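Local coordinates for GTPase activator-like protein (PDB 5HIU), which forms the all-helical N-terminal part of TSC2, a larger protein that probably acts as an activator of GTP hydrolysis by a small GTPase, at residues A[26-29]-A[30-34]; A[79-82]-A[83-87]; A[60-63]-A[64-68]. All blocks are in the same frame, centred on the assembly; numbering follows the deposited sequence.

Contact 1 (A[26-29]-A[30-34])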
# COMPACT_ATOMS: atom_id res chain seq x y z
N ASP A 26 20.51 45.16 7.76
CA ASP A 26 19.53 46.03 7.10
C ASP A 26 18.26 45.28 6.71
O ASP A 26 17.16 45.59 7.18
CB ASP A 26 20.11 46.65 5.84
CG ASP A 26 21.04 47.80 6.12
OD1 ASP A 26 21.18 48.19 7.31
OD2 ASP A 26 21.61 48.33 5.15
N LEU A 27 18.42 44.28 5.85
CA LEU A 27 17.27 43.55 5.30
C LEU A 27 16.32 43.09 6.39
O LEU A 27 15.10 43.24 6.26
CB LEU A 27 17.74 42.37 4.44
CG LEU A 27 18.62 42.76 3.25
CD1 LEU A 27 19.00 41.52 2.45
CD2 LEU A 27 17.92 43.77 2.36
N VAL A 28 16.88 42.57 7.47
CA VAL A 28 16.08 42.07 8.59
C VAL A 28 15.33 43.21 9.26
O VAL A 28 14.18 43.05 9.66
CB VAL A 28 16.92 41.31 9.64
CG1 VAL A 28 16.06 40.93 10.83
CG2 VAL A 28 17.52 40.06 9.04
N ALA A 29 15.98 44.35 9.39
CA ALA A 29 15.30 45.54 9.92
C ALA A 29 14.07 45.86 9.06
O ALA A 29 12.96 46.03 9.57
CB ALA A 29 16.26 46.72 9.98
N LYS A 30 14.27 45.91 7.74
CA LYS A 30 13.18 46.17 6.82
C LYS A 30 12.15 45.04 6.86
O LYS A 30 10.95 45.29 6.79
CB LYS A 30 13.70 46.33 5.39
CG LYS A 30 14.60 47.54 5.22
CD LYS A 30 15.16 47.63 3.82
CE LYS A 30 15.79 48.98 3.55
NZ LYS A 30 16.42 49.01 2.20
N LEU A 31 12.63 43.81 6.98
CA LEU A 31 11.74 42.65 7.07
C LEU A 31 10.84 42.73 8.30
O LEU A 31 9.67 42.35 8.24
CB LEU A 31 12.55 41.35 7.09
CG LEU A 31 11.74 40.06 7.13
CD1 LEU A 31 10.86 39.89 5.90
CD2 LEU A 31 12.68 38.87 7.28
N LYS A 32 11.38 43.23 9.40
CA LYS A 32 10.61 43.39 10.63
C LYS A 32 9.74 44.63 10.56
O LYS A 32 8.56 44.57 10.89
CB LYS A 32 11.54 43.43 11.86
CG LYS A 32 12.18 42.09 12.15
CD LYS A 32 12.98 42.03 13.44
CE LYS A 32 13.42 40.58 13.68
NZ LYS A 32 14.20 40.32 14.92
N ASN A 33 10.32 45.75 10.11
CA ASN A 33 9.70 47.07 10.27
C ASN A 33 9.16 47.74 9.02
O ASN A 33 8.45 48.73 9.13
CB ASN A 33 10.71 48.04 10.89
CG ASN A 33 11.30 47.54 12.18
OD1 ASN A 33 11.15 46.38 12.55
ND2 ASN A 33 11.99 48.42 12.89
N GLY A 34 9.50 47.24 7.84
CA GLY A 34 9.09 47.89 6.60
C GLY A 34 7.58 47.87 6.44
O GLY A 34 6.89 47.12 7.14
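Asp-26 hands its carbonyl oxygen to Lys-30 N at 3.0 Å in a nearly straight bond (N-H...O 164°), and CG of the same lysine packs beside that oxygen. The two side chains carry opposite charges on the exposed flank of the helix, but Asp-26 OD2 and Lys-30 NZ are 6.0 Å apart, too far for a salt bridge, so any attraction is probably weak. Leu-27 O takes the next bond, from Leu-31 N at 2.6 Å. This helix is amphipathic, as suits the first helix of an alpha solenoid: Leu-27 and Leu-31 face helix 36-52, while Asp-26, Ala-29 and Lys-30 face outward. Val-28 O accepts from Lys-32 N at 2.8 Å, and Val-28 CG1, anti to the backbone N (chi1 175°), lies 3.9 Å from Lys-32 CE. The two side chains run side by side, pointing the same way, and the extended lysine lends its methylenes to the valine while its ammonium travels on beyond the apolar surface. Both also meet helix 59-65, Val-28 through Ile-61. Ala-29, small and exposed, bonds through its O to Asn-33 N at 2.7 Å, just before Gly-34 leaves the helix.

Contact 2 (A[79-82]-A[83-87])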
# COMPACT_ATOMS: atom_id res chain seq x y z
N GLN A 79 3.87 33.80 -0.20
CA GLN A 79 4.78 33.07 -1.03
C GLN A 79 6.22 33.46 -0.79
O GLN A 79 7.05 32.59 -0.51
CB GLN A 79 4.40 33.21 -2.52
CG GLN A 79 3.26 32.25 -2.86
CD GLN A 79 2.64 32.46 -4.22
OE1 GLN A 79 3.33 32.69 -5.22
NE2 GLN A 79 1.33 32.34 -4.28
N ALA A 80 6.53 34.74 -0.88
CA ALA A 80 7.92 35.19 -0.70
C ALA A 80 8.45 34.86 0.70
O ALA A 80 9.65 34.69 0.89
CB ALA A 80 8.04 36.68 -0.99
N SER A 81 7.55 34.77 1.67
CA SER A 81 7.90 34.39 3.03
C SER A 81 8.16 32.89 3.15
O SER A 81 9.12 32.48 3.79
CB SER A 81 6.78 34.83 3.99
OG SER A 81 7.10 34.59 5.35
N TRP A 82 7.30 32.08 2.55
CA TRP A 82 7.49 30.63 2.55
C TRP A 82 8.83 30.25 1.99
O TRP A 82 9.50 29.36 2.48
CB TRP A 82 6.45 29.94 1.69
CG TRP A 82 5.19 29.67 2.35
CD1 TRP A 82 3.98 30.16 2.00
CD2 TRP A 82 4.98 28.80 3.44
NE1 TRP A 82 3.02 29.66 2.82
CE2 TRP A 82 3.60 28.82 3.73
CE3 TRP A 82 5.82 28.02 4.23
CZ2 TRP A 82 3.04 28.08 4.76
CZ3 TRP A 82 5.26 27.29 5.26
CH2 TRP A 82 3.88 27.33 5.51
N GLU A 83 9.20 30.92 0.93
CA GLU A 83 10.46 30.64 0.27
C GLU A 83 11.65 31.01 1.13
O GLU A 83 12.70 30.38 1.05
CB GLU A 83 10.51 31.36 -1.05
CG GLU A 83 9.42 30.86 -1.95
CD GLU A 83 9.42 31.52 -3.29
OE1 GLU A 83 9.50 32.78 -3.33
OE2 GLU A 83 9.32 30.74 -4.27
N LEU A 84 11.46 32.03 1.96
CA LEU A 84 12.49 32.47 2.85
C LEU A 84 12.58 31.49 4.01
O LEU A 84 13.68 31.19 4.48
CB LEU A 84 12.20 33.88 3.34
CG LEU A 84 12.97 34.38 4.56
CD1 LEU A 84 14.43 34.61 4.21
CD2 LEU A 84 12.32 35.66 5.07
N LEU A 85 11.42 31.01 4.47
CA LEU A 85 11.37 30.09 5.61
C LEU A 85 11.95 28.73 5.22
O LEU A 85 12.66 28.08 5.99
CB LEU A 85 9.93 29.94 6.12
CG LEU A 85 9.26 31.16 6.77
CD1 LEU A 85 7.86 30.79 7.26
CD2 LEU A 85 10.05 31.73 7.95
N ILE A 86 11.66 28.32 4.00
CA ILE A 86 12.17 27.08 3.44
C ILE A 86 13.69 27.08 3.43
O ILE A 86 14.32 26.09 3.80
CB ILE A 86 11.60 26.88 2.03
CG1 ILE A 86 10.21 26.29 2.14
CG2 ILE A 86 12.47 25.97 1.19
CD1 ILE A 86 9.36 26.55 0.94
N GLU A 87 14.27 28.20 3.02
CA GLU A 87 15.73 28.30 3.04
C GLU A 87 16.24 28.31 4.46
O GLU A 87 17.30 27.75 4.72
CB GLU A 87 16.24 29.53 2.27
CG GLU A 87 16.09 29.41 0.77
CD GLU A 87 16.69 28.13 0.22
OE1 GLU A 87 17.93 28.02 0.18
OE2 GLU A 87 15.92 27.21 -0.18
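Ser-81 O is approached by two backbone amides: Leu-85 N makes the sound helical bond at 2.8 Å, and Leu-84 N adds a weak one at 3.0 Å, bent to 123° at the hydrogen. Leu-84 N is shared in turn, since it also makes a weak bond to Ala-80 O. The alkyl part of Leu-85 folds over the same acceptor, its CG 3.3 Å from Ser-81 O, because chi1 of -67° sets CG beside the leucine's own backbone N. One residue on, the pattern recurs: Ile-86 N bonds to Trp-82 O at 2.8 Å, and Ile-86 CD1 lies 3.2 Å from that oxygen. Glu-83, partly exposed, bonds through N to Gln-79 O at 3.1 Å and sets CG 3.3 Å from it. Ser-81 is small enough for the end of helix 59-65 to come close, and its OG bonds to Ala-65 O. The indole of Trp-82 leaves the helix to meet the Tyr-117 ring almost in parallel, with NE1 bonded to Asp-114. Most of these carbonyl oxygens are met by amides and flanked by aliphatic carbons, consistent with burying this turn against helices 36-52, 59-65 and 115-126 at small polar cost.

Contact 3 (A[60-63]-A[64-68])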
# COMPACT_ATOMS: atom_id res chain seq x y z
N ALA A 60 16.46 34.98 13.90
CA ALA A 60 15.77 36.27 13.98
C ALA A 60 15.08 36.60 12.65
O ALA A 60 14.02 37.23 12.62
CB ALA A 60 16.75 37.36 14.37
N ILE A 61 15.69 36.14 11.57
CA ILE A 61 15.07 36.18 10.25
C ILE A 61 13.75 35.39 10.28
O ILE A 61 12.75 35.81 9.70
CB ILE A 61 16.03 35.63 9.17
CG1 ILE A 61 17.24 36.55 9.00
CG2 ILE A 61 15.32 35.49 7.84
CD1 ILE A 61 18.42 35.92 8.29
N TRP A 62 13.74 34.23 10.94
CA TRP A 62 12.53 33.43 11.00
C TRP A 62 11.43 34.26 11.63
O TRP A 62 10.34 34.36 11.09
CB TRP A 62 12.75 32.16 11.81
CG TRP A 62 11.53 31.30 11.87
CD1 TRP A 62 10.52 31.37 12.78
CD2 TRP A 62 11.18 30.25 10.96
NE1 TRP A 62 9.56 30.42 12.50
CE2 TRP A 62 9.94 29.73 11.37
CE3 TRP A 62 11.80 29.70 9.83
CZ2 TRP A 62 9.31 28.68 10.71
CZ3 TRP A 62 11.17 28.66 9.16
CH2 TRP A 62 9.94 28.15 9.62
N HIS A 63 11.74 34.86 12.77
CA HIS A 63 10.73 35.56 13.54
C HIS A 63 10.25 36.80 12.82
O HIS A 63 9.06 37.12 12.81
CB HIS A 63 11.28 35.98 14.89
CG HIS A 63 11.79 34.86 15.71
ND1 HIS A 63 11.32 33.57 15.59
CD2 HIS A 63 12.73 34.83 16.68
CE1 HIS A 63 11.96 32.79 16.45
NE2 HIS A 63 12.82 33.54 17.12
N ALA A 64 11.20 37.49 12.20
CA ALA A 64 10.84 38.65 11.41
C ALA A 64 9.70 38.31 10.43
O ALA A 64 8.77 39.10 10.28
CB ALA A 64 12.06 39.17 10.67
N ALA A 65 9.77 37.14 9.80
CA ALA A 65 8.97 36.80 8.61
C ALA A 65 7.75 35.93 8.85
O ALA A 65 6.84 35.97 8.05
CB ALA A 65 9.85 36.12 7.58
N LYS A 66 7.76 35.12 9.91
CA LYS A 66 6.74 34.08 10.08
C LYS A 66 5.29 34.53 9.99
O LYS A 66 4.42 33.77 9.54
CB LYS A 66 6.96 33.28 11.36
CG LYS A 66 6.90 34.09 12.65
CD LYS A 66 7.56 33.29 13.77
CE LYS A 66 7.73 34.08 15.04
NZ LYS A 66 6.81 33.59 16.09
N ASP A 67 5.01 35.77 10.39
CA ASP A 67 3.66 36.34 10.29
C ASP A 67 3.17 36.51 8.85
O ASP A 67 1.97 36.44 8.61
CB ASP A 67 3.57 37.68 11.01
CG ASP A 67 4.40 38.74 10.34
OD1 ASP A 67 3.90 39.40 9.40
OD2 ASP A 67 5.57 38.91 10.73
N MET A 68 4.10 36.70 7.91
CA MET A 68 3.75 36.91 6.49
C MET A 68 3.13 35.66 5.82
O MET A 68 2.52 35.78 4.76
CB MET A 68 4.98 37.34 5.70
CG MET A 68 5.60 38.64 6.17
SD MET A 68 7.15 39.07 5.36
CE MET A 68 6.53 39.56 3.75
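Lys-66 runs its aliphatic chain past the indole of Trp-62, crossing that side chain at about a right angle, with CD 3.7 Å from Trp-62 CD1 and equally far from NE1, which also makes a weak hydrogen bond to Thr-105 OG1. The next carbon, CE, reaches His-63, coming within 3.7 Å of His-63 ND1. The lysine therefore touches two consecutive side chains of the preceding turn. Its first torsion makes this possible: at chi1 60° CG is held between the backbone N and the carbonyl carbon, which turns the chain back towards Trp-62 and His-63, and a bend at chi4 (109°) then turns NZ off the line of the methylenes. Lysine suits the place because its long apolar stem can pack against aromatic rings while the charge goes elsewhere, here to a long and weak ion pair with Glu-101 of helix 96-107. His-63 ND1 also lies in the plane of the Trp-62 ring, at its edge. In the backbone Trp-62 O serves two amides, Lys-66 N at 2.9 Å and Ala-65 N at 3.1 Å, the latter from above the carbonyl plane. Ala-65 N also bonds to Ile-61 O, while Ala-64 N closes the regular bond to Ala-60 O. Ala-64 lets helix 22-33 come close and Ala-65 lets helix 75-89 come close, each with only a methyl between. Beyond them the chain tightens into the 3-10 turn of 67-68, where Asp-67 OD1 forms a salt bridge with Arg-39. Helix 59-65, packed between helices 22-33 and 75-89, is consistent with the stacked helices of an alpha solenoid.

Overall arrangement
From the N terminus the chain passes through contact 1 on helix 22-33, then helix 36-52, contact 3 on helix 59-65 and contact 2 on helix 75-89. Each contact is local, spanning about two turns of one helix or its end, and closes no larger loop; all follow in series, with no nesting or crossing. Helix 59-65 stands between the other two: contact 3 has its centre about 10 Å from that of contact 1 and about 10 Å from that of contact 2. Contacts 1 and 2, with centres about 15 Å apart, still meet through Leu-31 CD2 and Leu-84 CD2, 3.9 Å from each other. Together with helix 36-52, which touches all three, they build the N-terminal end of the elongated solenoid.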